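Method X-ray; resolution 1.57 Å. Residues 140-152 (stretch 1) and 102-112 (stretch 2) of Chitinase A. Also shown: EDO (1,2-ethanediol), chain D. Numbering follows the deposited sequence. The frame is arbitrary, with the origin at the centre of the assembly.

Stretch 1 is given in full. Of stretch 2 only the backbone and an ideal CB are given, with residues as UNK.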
# COMPACT_ATOMS: atom_id res chain seq x y z
N GLN A 140 11.55 11.14 -7.43
CA GLN A 140 11.82 12.47 -6.86
C GLN A 140 10.91 12.76 -5.67
O GLN A 140 11.35 13.31 -4.67
CB GLN A 140 11.64 13.55 -7.92
CG GLN A 140 12.75 13.59 -8.94
CD GLN A 140 12.59 14.79 -9.86
OE1 GLN A 140 12.75 15.93 -9.42
NE2 GLN A 140 12.26 14.55 -11.12
N LEU A 141 9.63 12.42 -5.79
CA LEU A 141 8.67 12.61 -4.70
C LEU A 141 9.14 11.88 -3.44
O LEU A 141 9.21 12.48 -2.36
CB LEU A 141 7.30 12.09 -5.13
CG LEU A 141 6.22 11.98 -4.05
CD1 LEU A 141 5.93 13.35 -3.43
CD2 LEU A 141 4.97 11.36 -4.62
N ILE A 142 9.48 10.61 -3.58
CA ILE A 142 9.91 9.82 -2.41
C ILE A 142 11.22 10.36 -1.83
O ILE A 142 11.37 10.50 -0.62
CB ILE A 142 10.05 8.32 -2.75
CG1 ILE A 142 8.69 7.73 -3.09
CG2 ILE A 142 10.68 7.57 -1.60
CD1 ILE A 142 8.76 6.35 -3.72
N THR A 143 12.16 10.67 -2.72
CA THR A 143 13.48 11.13 -2.32
C THR A 143 13.36 12.44 -1.55
O THR A 143 13.98 12.61 -0.49
CB THR A 143 14.39 11.30 -3.55
OG1 THR A 143 14.61 10.02 -4.15
CG2 THR A 143 15.73 11.92 -3.17
N GLN A 144 12.54 13.36 -2.04
CA GLN A 144 12.34 14.63 -1.35
C GLN A 144 11.62 14.47 -0.01
O GLN A 144 11.99 15.11 0.97
CB GLN A 144 11.56 15.61 -2.21
CG GLN A 144 12.35 16.21 -3.36
CD GLN A 144 11.68 17.44 -3.95
OE1 GLN A 144 11.11 18.27 -3.23
NE2 GLN A 144 11.80 17.59 -5.24
N LEU A 145 10.57 13.64 0.05
CA LEU A 145 9.87 13.46 1.32
C LEU A 145 10.79 12.84 2.37
O LEU A 145 10.67 13.19 3.54
CB LEU A 145 8.61 12.62 1.15
CG LEU A 145 7.46 13.28 0.38
CD1 LEU A 145 6.37 12.26 0.16
CD2 LEU A 145 6.88 14.50 1.09
N LYS A 146 11.69 11.95 1.95
CA LYS A 146 12.68 11.37 2.86
C LYS A 146 13.70 12.41 3.31
O LYS A 146 13.97 12.55 4.51
CB LYS A 146 13.37 10.16 2.23
CG LYS A 146 12.50 8.91 2.18
CD LYS A 146 12.29 8.28 3.54
CE LYS A 146 11.49 6.99 3.44
NZ LYS A 146 12.30 5.86 2.89
N ALA A 147 14.25 13.15 2.35
CA ALA A 147 15.29 14.14 2.66
C ALA A 147 14.74 15.25 3.55
O ALA A 147 15.45 15.75 4.45
CB ALA A 147 15.86 14.72 1.38
N ASN A 148 13.48 15.61 3.33
CA ASN A 148 12.82 16.66 4.11
C ASN A 148 12.37 16.17 5.50
O ASN A 148 11.81 16.95 6.26
CB ASN A 148 11.60 17.22 3.36
CG ASN A 148 11.96 17.93 2.05
OD1 ASN A 148 13.14 18.20 1.75
ND2 ASN A 148 10.94 18.23 1.26
N ASN A 149 12.60 14.89 5.80
CA ASN A 149 12.20 14.27 7.08
C ASN A 149 10.69 14.26 7.30
O ASN A 149 10.22 14.30 8.44
CB ASN A 149 12.94 14.96 8.24
CG ASN A 149 14.44 14.99 8.01
OD1 ASN A 149 15.04 13.96 7.73
ND2 ASN A 149 15.04 16.18 8.10
N VAL A 150 9.94 14.16 6.21
CA VAL A 150 8.49 14.22 6.26
C VAL A 150 7.88 12.82 6.47
O VAL A 150 6.80 12.68 7.09
CB VAL A 150 7.91 14.85 4.97
CG1 VAL A 150 6.40 14.79 4.94
CG2 VAL A 150 8.37 16.30 4.83
N ILE A 151 8.56 11.79 5.96
CA ILE A 151 8.10 10.40 6.07
C ILE A 151 9.23 9.51 6.55
O ILE A 151 10.40 9.79 6.30
CB ILE A 151 7.59 9.83 4.73
CG1 ILE A 151 8.70 9.75 3.65
CG2 ILE A 151 6.38 10.63 4.24
CD1 ILE A 151 8.25 9.13 2.35
N SER A 152 8.86 8.44 7.25
CA SER A 152 9.79 7.38 7.64
C SER A 152 9.67 6.14 6.77
O SER A 152 10.59 5.34 6.73
CB SER A 152 9.59 6.99 9.11
OG SER A 152 8.31 6.42 9.36
N UNK A 102 4.15 20.02 -6.85
CA UNK A 102 2.80 19.90 -6.31
C UNK A 102 2.60 18.67 -5.44
O UNK A 102 1.88 18.72 -4.43
CB UNK A 102 1.79 19.87 -7.46
N UNK A 103 3.23 17.57 -5.82
CA UNK A 103 3.07 16.32 -5.08
C UNK A 103 3.78 16.39 -3.73
O UNK A 103 3.21 16.02 -2.70
CB UNK A 103 3.61 15.14 -5.90
N UNK A 104 5.03 16.85 -3.73
CA UNK A 104 5.79 16.95 -2.48
C UNK A 104 5.06 17.89 -1.51
O UNK A 104 4.89 17.57 -0.33
CB UNK A 104 7.21 17.45 -2.75
N UNK A 105 4.64 19.06 -2.01
CA UNK A 105 4.01 20.06 -1.16
C UNK A 105 2.63 19.62 -0.67
O UNK A 105 2.35 19.68 0.51
CB UNK A 105 3.89 21.38 -1.92
N UNK A 106 1.76 19.18 -1.58
CA UNK A 106 0.42 18.75 -1.18
C UNK A 106 0.43 17.53 -0.26
O UNK A 106 -0.35 17.47 0.69
CB UNK A 106 -0.41 18.44 -2.42
N UNK A 107 1.32 16.56 -0.51
CA UNK A 107 1.40 15.40 0.39
C UNK A 107 2.05 15.76 1.72
O UNK A 107 1.68 15.22 2.75
CB UNK A 107 2.18 14.27 -0.27
N UNK A 108 2.99 16.71 1.72
CA UNK A 108 3.56 17.15 2.99
C UNK A 108 2.45 17.77 3.83
O UNK A 108 2.32 17.48 5.02
CB UNK A 108 4.70 18.14 2.77
N UNK A 109 1.64 18.62 3.22
CA UNK A 109 0.53 19.23 3.94
C UNK A 109 -0.43 18.18 4.50
O UNK A 109 -0.84 18.28 5.65
CB UNK A 109 -0.23 20.19 3.02
N UNK A 110 -0.74 17.18 3.69
CA UNK A 110 -1.68 16.13 4.09
C UNK A 110 -1.11 15.28 5.20
O UNK A 110 -1.81 14.95 6.16
CB UNK A 110 -2.04 15.25 2.89
N UNK A 111 0.16 14.92 5.07
CA UNK A 111 0.86 14.12 6.09
C UNK A 111 0.90 14.85 7.43
O UNK A 111 0.66 14.25 8.49
CB UNK A 111 2.28 13.80 5.63
N UNK A 112 1.18 16.14 7.40
CA UNK A 112 1.17 16.93 8.63
C UNK A 112 -0.22 17.07 9.21
O UNK A 112 -0.38 17.01 10.43
CB UNK A 112 1.76 18.32 8.37
C1 EDO D . 15.27 4.71 4.99
O1 EDO D . 13.87 4.72 5.21
C2 EDO D . 15.56 4.87 3.50
O2 EDO D . 15.20 6.18 3.04

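Stretch 2 is helical throughout, and its axis passes 9.4 Å from that of helix 140-147 at 48°, so only some of its positions can meet stretch 1. Position 102 has nothing of stretch 1 within reach of its CB, and many residues would serve; it is N102, an asparagine.

Position 103 points toward stretch 1, and its ideal CB already lies 3.8 Å from L141 CD1. With the leucine so near, a small apolar residue fits well. It is A103, whose methyl packs on that leucine.

At position 104 CA-to-CB points sideways, yet the CB is 4.0 Å from Q144 OE1 and 4.3 Å from L141 CD1, with L145 CD2 slightly farther off. The backbone is also close, since the CA atoms of 104 and L141 are 5.7 Å apart. A medium-sized apolar side chain, valine or isoleucine for instance, would suit such a setting. V104, with chi1 t, places CG2 3.7 Å from L141 CD1 and CG1 4.2 Å from L145 CD2. It has the largest area covered by the other stretch.

Positions 105 and 106 have open space before them as far as stretch 1 is concerned, and polar residues are acceptable. They are S105 and S106; S106 OG donates to N102 O at 2.7 Å, a bond back into the preceding turn.

Position 107 points toward L141 and L145, but its CB is still 4.7 Å from L145 CD1. That gap favours a longer apolar residue: leucine, isoleucine or methionine. L107 reaches L141 CD2 with its CD1 at 4.0 Å.

Position 108 points sideways, its CB 4.3 Å from V150 CG1 and 4.6 Å from L145 CD2. Valine, threonine or a small residue could follow. T108 turns OG1 to within 3.3 Å of L145 CD2, but the hydroxyl remains satisfied: it donates to V104 O at 2.7 Å and accepts from a water, 2.8 Å from OG1, that in turn accepts from N148 ND2 at 2.9 Å. No direct hydrogen bond joins the stretches, so this water provides a polar link.

Position 109 points away and tolerates polar residues; S109 OG donates to S105 O at 3.1 Å. Position 110 is out of reach and little constrained by stretch 1; it is L110.

Position 111 points toward V150 and I151, with its CB 4.3 Å from V150 CG1. A branched or long apolar residue suits this site. I111 sends CD1 to 3.6 Å from I151 CG2 and 3.9 Å from V150 CG1. Position 112 points sideways without close contact, and N112 is one of many possibilities.

Stretch 2, residues 102-112: NAVSSLTSLIN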
# COMPACT_ATOMS: atom_id res chain seq x y z
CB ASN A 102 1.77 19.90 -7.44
CG ASN A 102 1.44 21.30 -7.93
OD1 ASN A 102 1.50 22.27 -7.18
ND2 ASN A 102 1.07 21.39 -9.20
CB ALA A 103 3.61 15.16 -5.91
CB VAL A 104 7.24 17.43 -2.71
CG1 VAL A 104 7.94 17.70 -1.38
CG2 VAL A 104 8.00 16.38 -3.52
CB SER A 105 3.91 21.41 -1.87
OG SER A 105 3.14 21.35 -3.06
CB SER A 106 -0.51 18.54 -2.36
OG SER A 106 -0.15 17.42 -3.16
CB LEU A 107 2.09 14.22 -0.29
CG LEU A 107 1.23 13.58 -1.39
CD1 LEU A 107 2.05 12.60 -2.21
CD2 LEU A 107 0.00 12.88 -0.81
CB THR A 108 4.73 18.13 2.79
OG1 THR A 108 5.81 17.43 2.16
CG2 THR A 108 5.21 18.69 4.13
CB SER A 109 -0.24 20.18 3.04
OG SER A 109 0.61 21.24 2.61
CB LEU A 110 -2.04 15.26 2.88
CG LEU A 110 -3.09 14.17 3.10
CD1 LEU A 110 -4.45 14.79 3.38
CD2 LEU A 110 -3.15 13.26 1.87
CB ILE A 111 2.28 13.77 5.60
CG1 ILE A 111 2.19 12.70 4.51
CG2 ILE A 111 3.16 13.27 6.75
CD1 ILE A 111 3.41 12.62 3.61
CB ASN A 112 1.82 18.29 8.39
CG ASN A 112 3.32 18.18 8.23
OD1 ASN A 112 3.94 17.24 8.74
ND2 ASN A 112 3.92 19.15 7.53
O HOH W 1 8.27 18.83 2.23
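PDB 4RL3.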